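Local atomic coordinates of A1 protein (Enterobacteria phage Qbeta, PDB entry 3RLK), a protein that forms a minor component of the phage capsid as a read-through extension of the coat protein, and is probably needed for infectious particles. Residues D20-T25 with V157-D162; K27-F32 with P60-V65; R77-R82 with Y96-A101; L83-F88 with A149-G154. One frame throughout, in Å; residues are numbered along the deposited sequence.

Interaction 1: D20-T25 with V157-D162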
# COMPACT_ATOMS: atom_id res chain seq x y z
N ASP A 20 13.88 -5.26 -10.79
CA ASP A 20 14.04 -4.02 -10.01
C ASP A 20 13.14 -2.89 -10.52
O ASP A 20 12.94 -2.77 -11.71
CB ASP A 20 15.48 -3.56 -10.05
CG ASP A 20 16.44 -4.63 -9.54
OD1 ASP A 20 16.14 -5.28 -8.52
OD2 ASP A 20 17.49 -4.83 -10.20
N PRO A 21 12.59 -2.07 -9.61
CA PRO A 21 11.73 -1.03 -10.14
C PRO A 21 12.56 -0.01 -10.94
O PRO A 21 13.74 0.11 -10.68
CB PRO A 21 11.07 -0.42 -8.87
CG PRO A 21 11.92 -0.77 -7.76
CD PRO A 21 12.56 -2.12 -8.13
N PRO A 22 11.96 0.67 -11.93
CA PRO A 22 12.64 1.70 -12.72
C PRO A 22 12.88 2.92 -11.81
O PRO A 22 12.20 3.10 -10.79
CB PRO A 22 11.62 2.04 -13.82
CG PRO A 22 10.34 1.72 -13.27
CD PRO A 22 10.55 0.50 -12.36
N PRO A 23 13.87 3.76 -12.14
CA PRO A 23 14.07 4.89 -11.22
C PRO A 23 12.96 5.90 -11.37
O PRO A 23 12.26 5.93 -12.39
CB PRO A 23 15.39 5.51 -11.70
CG PRO A 23 15.43 5.18 -13.26
CD PRO A 23 14.57 3.90 -13.44
N GLY A 24 12.84 6.76 -10.38
CA GLY A 24 11.84 7.81 -10.43
C GLY A 24 12.47 9.01 -11.12
O GLY A 24 13.69 9.20 -11.09
N THR A 25 11.61 9.81 -11.74
CA THR A 25 12.02 11.04 -12.38
C THR A 25 11.61 12.31 -11.65
O THR A 25 11.79 13.42 -12.20
CB THR A 25 11.43 11.18 -13.76
OG1 THR A 25 9.99 11.21 -13.66
CG2 THR A 25 11.92 10.03 -14.67
N VAL A 157 0.33 1.84 -4.75
CA VAL A 157 1.06 1.33 -5.92
C VAL A 157 2.27 0.53 -5.46
O VAL A 157 3.17 1.04 -4.82
CB VAL A 157 1.54 2.47 -6.89
CG1 VAL A 157 2.15 1.83 -8.15
CG2 VAL A 157 0.35 3.35 -7.34
N GLY A 158 2.28 -0.73 -5.82
CA GLY A 158 3.48 -1.54 -5.62
C GLY A 158 4.20 -1.89 -6.92
O GLY A 158 3.85 -1.41 -7.99
N PHE A 159 5.29 -2.64 -6.80
CA PHE A 159 6.02 -3.03 -7.98
C PHE A 159 6.42 -4.48 -7.82
O PHE A 159 7.03 -4.86 -6.83
CB PHE A 159 7.20 -2.11 -8.28
CG PHE A 159 7.99 -2.52 -9.53
CD1 PHE A 159 7.79 -1.88 -10.76
CD2 PHE A 159 8.97 -3.54 -9.43
CE1 PHE A 159 8.47 -2.31 -11.89
CE2 PHE A 159 9.67 -4.00 -10.57
CZ PHE A 159 9.45 -3.38 -11.77
N TRP A 160 5.99 -5.30 -8.79
CA TRP A 160 6.14 -6.76 -8.71
C TRP A 160 7.57 -7.13 -9.09
O TRP A 160 8.04 -6.89 -10.28
CB TRP A 160 5.15 -7.45 -9.68
CG TRP A 160 5.13 -8.87 -9.46
CD1 TRP A 160 5.82 -9.83 -10.17
CD2 TRP A 160 4.39 -9.56 -8.47
NE1 TRP A 160 5.53 -11.07 -9.66
CE2 TRP A 160 4.70 -10.93 -8.59
CE3 TRP A 160 3.54 -9.15 -7.42
CZ2 TRP A 160 4.14 -11.88 -7.78
CZ3 TRP A 160 2.97 -10.11 -6.61
CH2 TRP A 160 3.32 -11.47 -6.76
N ARG A 161 8.24 -7.77 -8.13
CA ARG A 161 9.67 -8.10 -8.20
C ARG A 161 9.92 -9.57 -8.42
O ARG A 161 11.04 -9.96 -8.73
CB ARG A 161 10.35 -7.68 -6.88
CG ARG A 161 10.30 -6.16 -6.73
CD ARG A 161 11.36 -5.73 -5.76
NE ARG A 161 12.72 -5.88 -6.31
CZ ARG A 161 13.80 -6.21 -5.57
NH1 ARG A 161 13.68 -6.37 -4.22
NH2 ARG A 161 15.04 -6.28 -6.16
N ASP A 162 8.88 -10.41 -8.27
CA ASP A 162 9.04 -11.87 -8.24
C ASP A 162 9.19 -12.39 -9.68
O ASP A 162 8.28 -12.21 -10.49
CB ASP A 162 7.86 -12.54 -7.51
CG ASP A 162 8.03 -14.08 -7.30
OD1 ASP A 162 8.86 -14.75 -7.93
OD2 ASP A 162 7.30 -14.65 -6.46
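An N-terminal polyproline helix, in which Pro21, Pro22 and Pro23 keep the extended backbone of this left-handed form, is laid against the end of strand 154-159 and the loop that follows it. Phe159 is the platform. Its CG stands anti to the backbone N (chi1 180°), which carries the ring out to the prolines. Pro21 sits on one face: its CA lies 3.6 Å from the centroid of the Phe159 ring and 11° off the ring normal, a CH-pi contact. The Pro21 ring continues this cover toward the base of the phenyl group, with Pro21 CB 3.8 Å from Phe159 CG. Pro22 comes tip to tip, its CD 3.5 Å from Phe159 CE1. At the far corner Asp20 O approaches Phe159 CZ at 3.5 Å. Beside this apolar patch Arg161 bends at its third torsion and swings its guanidinium toward the start of the segment. Arg161 NH2 donates to Asp20 OD1 at 2.8 Å, a salt bridge that meets the oxygen nearly along its C-O axis and runs close to the guanidinium plane; the carboxylate and guanidinium planes are 34° apart. Arg161 NE is bonded to the carbonyl O of Ile19, so the same guanidinium grips both a side chain and the backbone of the proline-rich segment. Phe159 also meets Tyr96 edge-to-face and touches Gln184 of strand 183-188. Because a proline nitrogen has no hydrogen to donate, the polyproline segment is held by ring and CH surfaces against an aromatic face, while the charged pair at the protein surface supplies directional polar bonds beside it.

Interaction 2: K27-F32 with P60-V65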
# COMPACT_ATOMS: atom_id res chain seq x y z
N LYS A 27 9.52 13.90 -7.60
CA LYS A 27 9.09 13.63 -6.18
C LYS A 27 7.55 13.85 -6.17
O LYS A 27 6.96 14.54 -7.04
CB LYS A 27 9.69 14.65 -5.21
CG LYS A 27 11.22 14.85 -5.25
CD LYS A 27 11.83 14.38 -3.94
CE LYS A 27 13.38 14.29 -3.94
NZ LYS A 27 13.90 12.97 -4.47
N TYR A 28 6.90 13.28 -5.18
CA TYR A 28 5.43 13.39 -5.04
C TYR A 28 5.10 13.29 -3.54
O TYR A 28 5.40 12.28 -2.87
CB TYR A 28 4.80 12.23 -5.80
CG TYR A 28 3.30 12.14 -5.67
CD1 TYR A 28 2.68 11.17 -4.85
CD2 TYR A 28 2.49 13.01 -6.39
CE1 TYR A 28 1.33 11.04 -4.75
CE2 TYR A 28 1.07 12.89 -6.30
CZ TYR A 28 0.49 11.90 -5.51
OH TYR A 28 -0.89 11.89 -5.46
N THR A 29 4.46 14.34 -3.02
CA THR A 29 4.03 14.35 -1.61
C THR A 29 2.85 13.41 -1.40
O THR A 29 1.87 13.47 -2.17
CB THR A 29 3.53 15.75 -1.22
OG1 THR A 29 4.57 16.74 -1.44
CG2 THR A 29 3.15 15.76 0.21
N CYS A 30 2.97 12.52 -0.42
CA CYS A 30 1.89 11.62 -0.06
C CYS A 30 0.63 12.46 0.20
O CYS A 30 0.65 13.40 1.01
CB CYS A 30 2.23 10.84 1.20
SG CYS A 30 1.01 9.61 1.54
N PRO A 31 -0.44 12.19 -0.53
CA PRO A 31 -1.58 13.07 -0.52
C PRO A 31 -2.58 12.82 0.61
O PRO A 31 -3.61 13.47 0.68
CB PRO A 31 -2.23 12.78 -1.88
CG PRO A 31 -1.87 11.46 -2.22
CD PRO A 31 -0.64 11.05 -1.47
N PHE A 32 -2.27 11.90 1.51
CA PHE A 32 -3.08 11.67 2.69
C PHE A 32 -2.23 11.87 3.91
O PHE A 32 -0.98 11.92 3.80
CB PHE A 32 -3.63 10.24 2.68
CG PHE A 32 -4.54 9.97 1.52
CD1 PHE A 32 -5.84 10.45 1.51
CD2 PHE A 32 -4.06 9.28 0.39
CE1 PHE A 32 -6.68 10.27 0.40
CE2 PHE A 32 -4.86 9.11 -0.73
CZ PHE A 32 -6.21 9.59 -0.71
N PRO A 60 3.78 16.34 6.36
CA PRO A 60 3.84 15.66 5.06
C PRO A 60 5.25 15.33 4.55
O PRO A 60 6.25 16.07 4.82
CB PRO A 60 3.13 16.64 4.11
CG PRO A 60 2.26 17.44 5.02
CD PRO A 60 2.97 17.57 6.34
N ARG A 61 5.34 14.28 3.74
CA ARG A 61 6.66 13.81 3.23
C ARG A 61 6.49 13.50 1.76
O ARG A 61 5.38 13.20 1.33
CB ARG A 61 7.08 12.53 3.97
CG ARG A 61 7.68 12.81 5.38
CD ARG A 61 7.78 11.61 6.27
NE ARG A 61 8.24 12.04 7.60
CZ ARG A 61 8.98 11.29 8.43
NH1 ARG A 61 9.34 10.03 8.09
NH2 ARG A 61 9.40 11.81 9.61
N GLU A 62 7.60 13.46 1.02
CA GLU A 62 7.62 13.11 -0.43
C GLU A 62 8.22 11.71 -0.73
O GLU A 62 9.27 11.37 -0.22
CB GLU A 62 8.47 14.14 -1.17
CG GLU A 62 7.82 15.48 -1.27
CD GLU A 62 8.82 16.54 -1.86
OE1 GLU A 62 10.06 16.46 -1.58
OE2 GLU A 62 8.35 17.45 -2.61
N PHE A 63 7.53 10.92 -1.58
CA PHE A 63 8.14 9.78 -2.29
C PHE A 63 9.09 10.27 -3.40
O PHE A 63 8.96 11.38 -3.94
CB PHE A 63 7.05 8.93 -2.96
CG PHE A 63 5.96 8.49 -2.02
CD1 PHE A 63 6.19 7.46 -1.08
CD2 PHE A 63 4.69 9.03 -2.09
CE1 PHE A 63 5.15 6.98 -0.24
CE2 PHE A 63 3.66 8.59 -1.27
CZ PHE A 63 3.85 7.59 -0.34
N ASP A 64 10.10 9.43 -3.70
CA ASP A 64 11.10 9.78 -4.69
C ASP A 64 10.67 9.18 -6.03
O ASP A 64 11.45 8.46 -6.68
CB ASP A 64 12.45 9.20 -4.27
CG ASP A 64 13.03 9.88 -3.04
OD1 ASP A 64 12.80 11.11 -2.86
OD2 ASP A 64 13.77 9.21 -2.29
N VAL A 65 9.42 9.39 -6.38
CA VAL A 65 8.94 9.16 -7.78
C VAL A 65 8.07 10.33 -8.12
O VAL A 65 7.48 10.92 -7.16
CB VAL A 65 8.08 7.87 -7.95
CG1 VAL A 65 8.90 6.68 -7.88
CG2 VAL A 65 6.88 7.79 -6.93
O HOH W 1 2.77 13.33 3.24
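Lys27 reaches out past Glu62 to Asp64. Its CB lies 3.6 Å from Phe63 O, and CG is at the limit of contact with Glu62 OE1. After a bend at chi2 (-115°) CD runs 3.6 Å from Glu62 OE1, and CE approaches Asp64 OD1 at 3.4 Å. A second bend, at chi4, turns NZ onto that oxygen: Lys27 NZ donates to Asp64 OD1 at 2.7 Å, a salt bridge from above the carboxylate plane, the two side chains running alongside in one direction. Behind this exposed pair the backbones form a short antiparallel ladder. Tyr28 and Phe63 are its hydrogen-bonded pair, with Tyr28 N to Phe63 O at 3.1 Å and Phe63 N to Tyr28 O at 2.8 Å. Cys30 N adds a bond to Arg61 O at 3.1 Å, and a water joins Cys30 O to Arg61 N. The Tyr28 and Phe63 rings share one face, Phe63 CD2 near the tyrosine edge, while Cys30 CB packs on Phe63 CE2 at 3.6 Å. Thr29 and Glu62 occupy the other. Strands 28-29 and 62-63 thus make a separate two-stranded sheet, whose Tyr28 rests on Ile187 of strand 183-188 and bonds through OH to Val188 N, while Phe63 leans on Ser137 and Ile138.

Interaction 3: R77-R82 with Y96-A101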
# COMPACT_ATOMS: atom_id res chain seq x y z
N ARG A 77 -5.73 -3.06 -11.53
CA ARG A 77 -6.46 -4.24 -11.03
C ARG A 77 -7.83 -3.81 -10.48
O ARG A 77 -8.79 -4.52 -10.67
CB ARG A 77 -5.65 -5.01 -9.94
CG ARG A 77 -4.56 -5.91 -10.48
CD ARG A 77 -5.13 -7.20 -11.05
NE ARG A 77 -4.02 -8.10 -11.31
CZ ARG A 77 -3.35 -8.12 -12.46
NH1 ARG A 77 -3.73 -7.27 -13.42
NH2 ARG A 77 -2.33 -8.97 -12.67
N ASP A 78 -7.88 -2.68 -9.74
CA ASP A 78 -9.13 -2.12 -9.18
C ASP A 78 -9.85 -3.21 -8.39
O ASP A 78 -11.00 -3.46 -8.59
CB ASP A 78 -10.00 -1.48 -10.33
CG ASP A 78 -11.19 -0.66 -9.77
OD1 ASP A 78 -11.17 -0.21 -8.58
OD2 ASP A 78 -12.17 -0.50 -10.49
N TRP A 79 -9.10 -3.85 -7.47
CA TRP A 79 -9.53 -5.04 -6.74
C TRP A 79 -10.87 -4.84 -6.05
O TRP A 79 -11.75 -5.74 -6.09
CB TRP A 79 -8.45 -5.33 -5.68
CG TRP A 79 -7.01 -5.58 -6.16
CD1 TRP A 79 -5.96 -4.66 -6.25
CD2 TRP A 79 -6.50 -6.81 -6.66
NE1 TRP A 79 -4.82 -5.29 -6.70
CE2 TRP A 79 -5.12 -6.61 -6.97
CE3 TRP A 79 -7.07 -8.10 -6.85
CZ2 TRP A 79 -4.28 -7.65 -7.48
CZ3 TRP A 79 -6.24 -9.15 -7.34
CH2 TRP A 79 -4.84 -8.91 -7.62
N ASP A 80 -11.07 -3.66 -5.43
CA ASP A 80 -12.25 -3.35 -4.63
C ASP A 80 -13.26 -2.45 -5.35
O ASP A 80 -14.17 -1.88 -4.71
CB ASP A 80 -11.82 -2.78 -3.25
CG ASP A 80 -10.88 -1.61 -3.36
OD1 ASP A 80 -10.75 -1.08 -4.50
OD2 ASP A 80 -10.31 -1.14 -2.31
N SER A 81 -13.09 -2.30 -6.68
CA SER A 81 -13.97 -1.48 -7.54
C SER A 81 -14.07 0.01 -7.21
O SER A 81 -14.98 0.70 -7.66
CB SER A 81 -15.36 -2.10 -7.54
OG SER A 81 -15.32 -3.30 -8.28
N ARG A 82 -13.12 0.53 -6.44
CA ARG A 82 -13.22 1.96 -6.07
C ARG A 82 -13.00 2.93 -7.23
O ARG A 82 -13.31 4.15 -7.14
CB ARG A 82 -12.25 2.24 -4.92
CG ARG A 82 -12.63 1.50 -3.64
CD ARG A 82 -11.76 1.96 -2.43
NE ARG A 82 -10.32 1.66 -2.66
CZ ARG A 82 -9.38 2.52 -3.08
NH1 ARG A 82 -9.63 3.84 -3.29
NH2 ARG A 82 -8.12 2.03 -3.30
N TYR A 96 4.59 -2.22 -12.32
CA TYR A 96 3.79 -1.37 -11.36
C TYR A 96 2.37 -1.90 -11.36
O TYR A 96 1.89 -2.31 -12.42
CB TYR A 96 3.71 0.07 -11.78
CG TYR A 96 4.94 0.83 -11.48
CD1 TYR A 96 5.29 1.08 -10.12
CD2 TYR A 96 5.81 1.22 -12.48
CE1 TYR A 96 6.48 1.77 -9.80
CE2 TYR A 96 6.98 1.95 -12.17
CZ TYR A 96 7.32 2.19 -10.85
OH TYR A 96 8.49 2.87 -10.55
N ILE A 97 1.73 -1.89 -10.21
CA ILE A 97 0.39 -2.44 -10.06
C ILE A 97 -0.23 -1.85 -8.77
O ILE A 97 0.47 -1.54 -7.84
CB ILE A 97 0.37 -4.00 -10.06
CG1 ILE A 97 -1.04 -4.52 -10.48
CG2 ILE A 97 0.78 -4.59 -8.73
CD1 ILE A 97 -1.61 -3.92 -11.88
N ASP A 98 -1.55 -1.73 -8.72
CA ASP A 98 -2.24 -1.30 -7.48
C ASP A 98 -2.47 -2.49 -6.52
O ASP A 98 -2.72 -3.60 -6.98
CB ASP A 98 -3.61 -0.63 -7.77
CG ASP A 98 -4.51 -1.48 -8.66
OD1 ASP A 98 -4.03 -2.07 -9.65
OD2 ASP A 98 -5.74 -1.50 -8.43
N LEU A 99 -2.44 -2.23 -5.21
CA LEU A 99 -2.79 -3.22 -4.21
C LEU A 99 -4.25 -3.04 -3.76
O LEU A 99 -4.88 -2.01 -4.06
CB LEU A 99 -1.85 -3.06 -3.00
CG LEU A 99 -0.34 -2.93 -3.26
CD1 LEU A 99 0.27 -3.11 -1.90
CD2 LEU A 99 0.23 -4.02 -4.20
N ASP A 100 -4.78 -4.04 -3.04
CA ASP A 100 -6.16 -4.04 -2.60
C ASP A 100 -6.25 -3.34 -1.25
O ASP A 100 -6.10 -3.94 -0.20
CB ASP A 100 -6.71 -5.43 -2.59
CG ASP A 100 -8.22 -5.49 -2.27
OD1 ASP A 100 -8.80 -4.50 -1.72
OD2 ASP A 100 -8.78 -6.57 -2.50
N ALA A 101 -6.51 -2.02 -1.27
CA ALA A 101 -6.60 -1.27 0.05
C ALA A 101 -7.72 -1.78 1.00
O ALA A 101 -7.58 -1.66 2.24
CB ALA A 101 -6.80 0.28 -0.24
O HOH W 2 -7.87 -0.86 -3.58
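Asp98 anchors the tight part of the contact. With CG in the crowded position between its backbone N and carbonyl carbon (chi1 52°), its carboxylate faces two successive backbone N-H groups and takes each on a syn lone pair: Arg77 N to OD1 at 2.7 Å and Asp78 N to OD2 at 2.8 Å. The carbonyl O of Asp98 is gripped as well, by Trp79 NE1 at 2.7 Å, with the oxygen in the indole plane but the donor above the carbonyl plane. The tryptophan side chain is packed further: Arg77 CB lies over one ring face, Trp79 CD1 is 3.4 Å from Leu99 C, and Trp79 CB is 3.4 Å from Asp100 CG, with ring and carboxylate only 6° from parallel. Toward Arg82 the packing loosens and water enters. Asp80 OD2 and Asp100 OD1 stand 3.7 Å apart as like charges, a repulsion probably eased by Arg82 NE, which bonds Asp80 OD2 at 2.8 Å, and by Thr102 OG1, which also bonds Asp80 OD2. One water accepts from both Arg82 NH2 and Ala101 N. The whole joins a type I beta turn, Asp78 to Ser81, to the link between strand 96-98 and helix 101-104, where Asp100 is the N-cap, its OD1 bonded to Tyr103 N.

Interaction 4: L83-F88 with A149-G154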
# COMPACT_ATOMS: atom_id res chain seq x y z
N LEU A 83 -12.39 2.40 -8.31
CA LEU A 83 -12.06 3.20 -9.48
C LEU A 83 -12.98 2.93 -10.64
O LEU A 83 -12.78 3.45 -11.73
CB LEU A 83 -10.61 2.93 -9.92
CG LEU A 83 -9.58 3.16 -8.81
CD1 LEU A 83 -8.25 2.74 -9.30
CD2 LEU A 83 -9.56 4.66 -8.44
N SER A 84 -13.99 2.09 -10.42
CA SER A 84 -14.82 1.69 -11.55
C SER A 84 -15.89 2.69 -11.99
O SER A 84 -16.52 2.49 -13.00
CB SER A 84 -15.49 0.33 -11.26
OG SER A 84 -16.33 0.40 -10.10
N TYR A 85 -16.08 3.75 -11.22
CA TYR A 85 -17.25 4.61 -11.37
C TYR A 85 -17.05 5.72 -12.42
O TYR A 85 -17.98 6.41 -12.81
CB TYR A 85 -17.65 5.18 -9.97
CG TYR A 85 -16.69 6.24 -9.43
CD1 TYR A 85 -15.48 5.88 -8.76
CD2 TYR A 85 -16.95 7.57 -9.61
CE1 TYR A 85 -14.61 6.86 -8.31
CE2 TYR A 85 -16.09 8.61 -9.09
CZ TYR A 85 -14.93 8.22 -8.45
OH TYR A 85 -14.07 9.21 -7.99
N THR A 86 -15.81 5.91 -12.86
CA THR A 86 -15.46 6.97 -13.83
C THR A 86 -14.15 6.63 -14.50
O THR A 86 -13.51 5.61 -14.15
CB THR A 86 -15.43 8.36 -13.12
OG1 THR A 86 -15.51 9.42 -14.07
CG2 THR A 86 -14.22 8.56 -12.16
N THR A 87 -13.79 7.43 -15.50
CA THR A 87 -12.61 7.25 -16.29
C THR A 87 -11.36 7.82 -15.60
O THR A 87 -11.31 9.00 -15.35
CB THR A 87 -12.77 7.90 -17.63
OG1 THR A 87 -13.85 7.23 -18.31
CG2 THR A 87 -11.49 7.70 -18.41
N PHE A 88 -10.38 6.97 -15.31
CA PHE A 88 -9.08 7.41 -14.75
C PHE A 88 -7.88 7.23 -15.68
O PHE A 88 -7.89 6.39 -16.60
CB PHE A 88 -8.78 6.69 -13.42
CG PHE A 88 -9.75 7.06 -12.31
CD1 PHE A 88 -9.57 8.23 -11.58
CD2 PHE A 88 -10.85 6.23 -12.01
CE1 PHE A 88 -10.53 8.61 -10.57
CE2 PHE A 88 -11.75 6.58 -11.00
CZ PHE A 88 -11.59 7.75 -10.25
N ALA A 149 -11.54 6.10 1.12
CA ALA A 149 -12.78 6.86 1.43
C ALA A 149 -13.52 7.23 0.16
O ALA A 149 -12.97 7.36 -0.90
CB ALA A 149 -12.47 8.13 2.20
N TYR A 150 -14.81 7.41 0.32
CA TYR A 150 -15.67 7.81 -0.78
C TYR A 150 -15.05 9.00 -1.48
O TYR A 150 -14.71 10.01 -0.84
CB TYR A 150 -17.05 8.12 -0.23
CG TYR A 150 -18.10 8.42 -1.27
CD1 TYR A 150 -18.56 7.43 -2.13
CD2 TYR A 150 -18.67 9.71 -1.34
CE1 TYR A 150 -19.55 7.72 -3.07
CE2 TYR A 150 -19.63 10.00 -2.25
CZ TYR A 150 -20.09 9.02 -3.12
OH TYR A 150 -21.09 9.39 -4.00
N HIS A 151 -14.83 8.85 -2.79
CA HIS A 151 -14.21 9.91 -3.63
C HIS A 151 -12.75 10.29 -3.38
O HIS A 151 -12.27 11.27 -3.99
CB HIS A 151 -15.06 11.20 -3.70
CG HIS A 151 -16.26 11.08 -4.62
ND1 HIS A 151 -17.45 11.74 -4.38
CD2 HIS A 151 -16.46 10.33 -5.74
CE1 HIS A 151 -18.32 11.43 -5.33
NE2 HIS A 151 -17.75 10.56 -6.16
N ALA A 152 -12.05 9.58 -2.50
CA ALA A 152 -10.62 9.90 -2.28
C ALA A 152 -9.77 9.50 -3.50
O ALA A 152 -8.70 10.12 -3.78
CB ALA A 152 -10.03 9.16 -1.05
N ASP A 153 -10.27 8.50 -4.22
CA ASP A 153 -9.59 7.93 -5.38
C ASP A 153 -8.10 7.56 -5.08
O ASP A 153 -7.18 7.75 -5.92
CB ASP A 153 -9.59 8.91 -6.54
CG ASP A 153 -10.99 9.21 -7.04
OD1 ASP A 153 -11.91 8.41 -6.75
OD2 ASP A 153 -11.07 10.26 -7.71
N GLY A 154 -7.89 7.05 -3.87
CA GLY A 154 -6.54 6.68 -3.41
C GLY A 154 -6.13 5.34 -3.97
O GLY A 154 -6.95 4.41 -4.02
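Leu83 opens the segment with an apolar touch, its CD2 4.5 Å from Asp153 CA; the same methyl lies over one face of the Phe88 ring, offset toward its rim, so the first and last residues of 83-88 fold back on each other. Leu83 N is tied to Asp78 OD1 of the preceding turn. Tyr85 carries the main bond. Its CG occupies the crowded position between backbone N and carbonyl carbon (chi1 72°), which sends the ring across to 149-154, and its hydroxyl donates to Asp153 OD1 at 2.6 Å, on the syn lone pair of that oxygen. Asp153 OD1 lies in the plane of the tyrosine ring, at its edge. The imidazole of His151 crosses the tyrosine obliquely, with His151 CD2 3.5 Å from Tyr85 OH and the ring planes at 50°. Thr86 adds its CG2 over one face of the tyrosine ring. Phe88 finishes the walk: it turns its edge to the same carboxylate, Phe88 CE1 3.3 Å from Asp153 OD2, with ring and carboxylate planes 78° apart. Asp153 reaches these rings from a left-handed backbone position. The contact thus joins the loop between strands 71-72 and 90-91 to the loop linking helix 144-147 to strand 154-159. Within the buried carboxylate OD1 takes the hydroxyl bond, while OD2 faces the C-H edge of Phe88 at CE1. The donated hydroxyl bond is consistent with a charged aspartate; the apolar Leu83 and Phe88 beside it would raise the cost of burying that charge, which the tyrosine bond would partly repay.

Overall arrangement
Interactions 1 and 3 meet in one three-stranded sheet: Gly158 N lies 2.8 Å from Ile97 O, a probable hydrogen bond between neighbouring strands, and Pro22 of the polyproline segment packs on Tyr96. Interactions 3 and 4 are close, with centres about 11 Å apart, and their segments alternate along the chain; Arg82 NH2 to Gly154 O at 2.8 Å probably bonds them. Interaction 2 reaches interaction 1 through Gly24 against Val65, and interaction 4 through Phe32 against Ala152, while its Pro60 side chain lies about 6 Å from a bound tetraethylene glycol, probably from the crystallisation liquor. Interactions 1 and 4 are farthest apart, centres about 23 Å, and are continuous through strand 154-159.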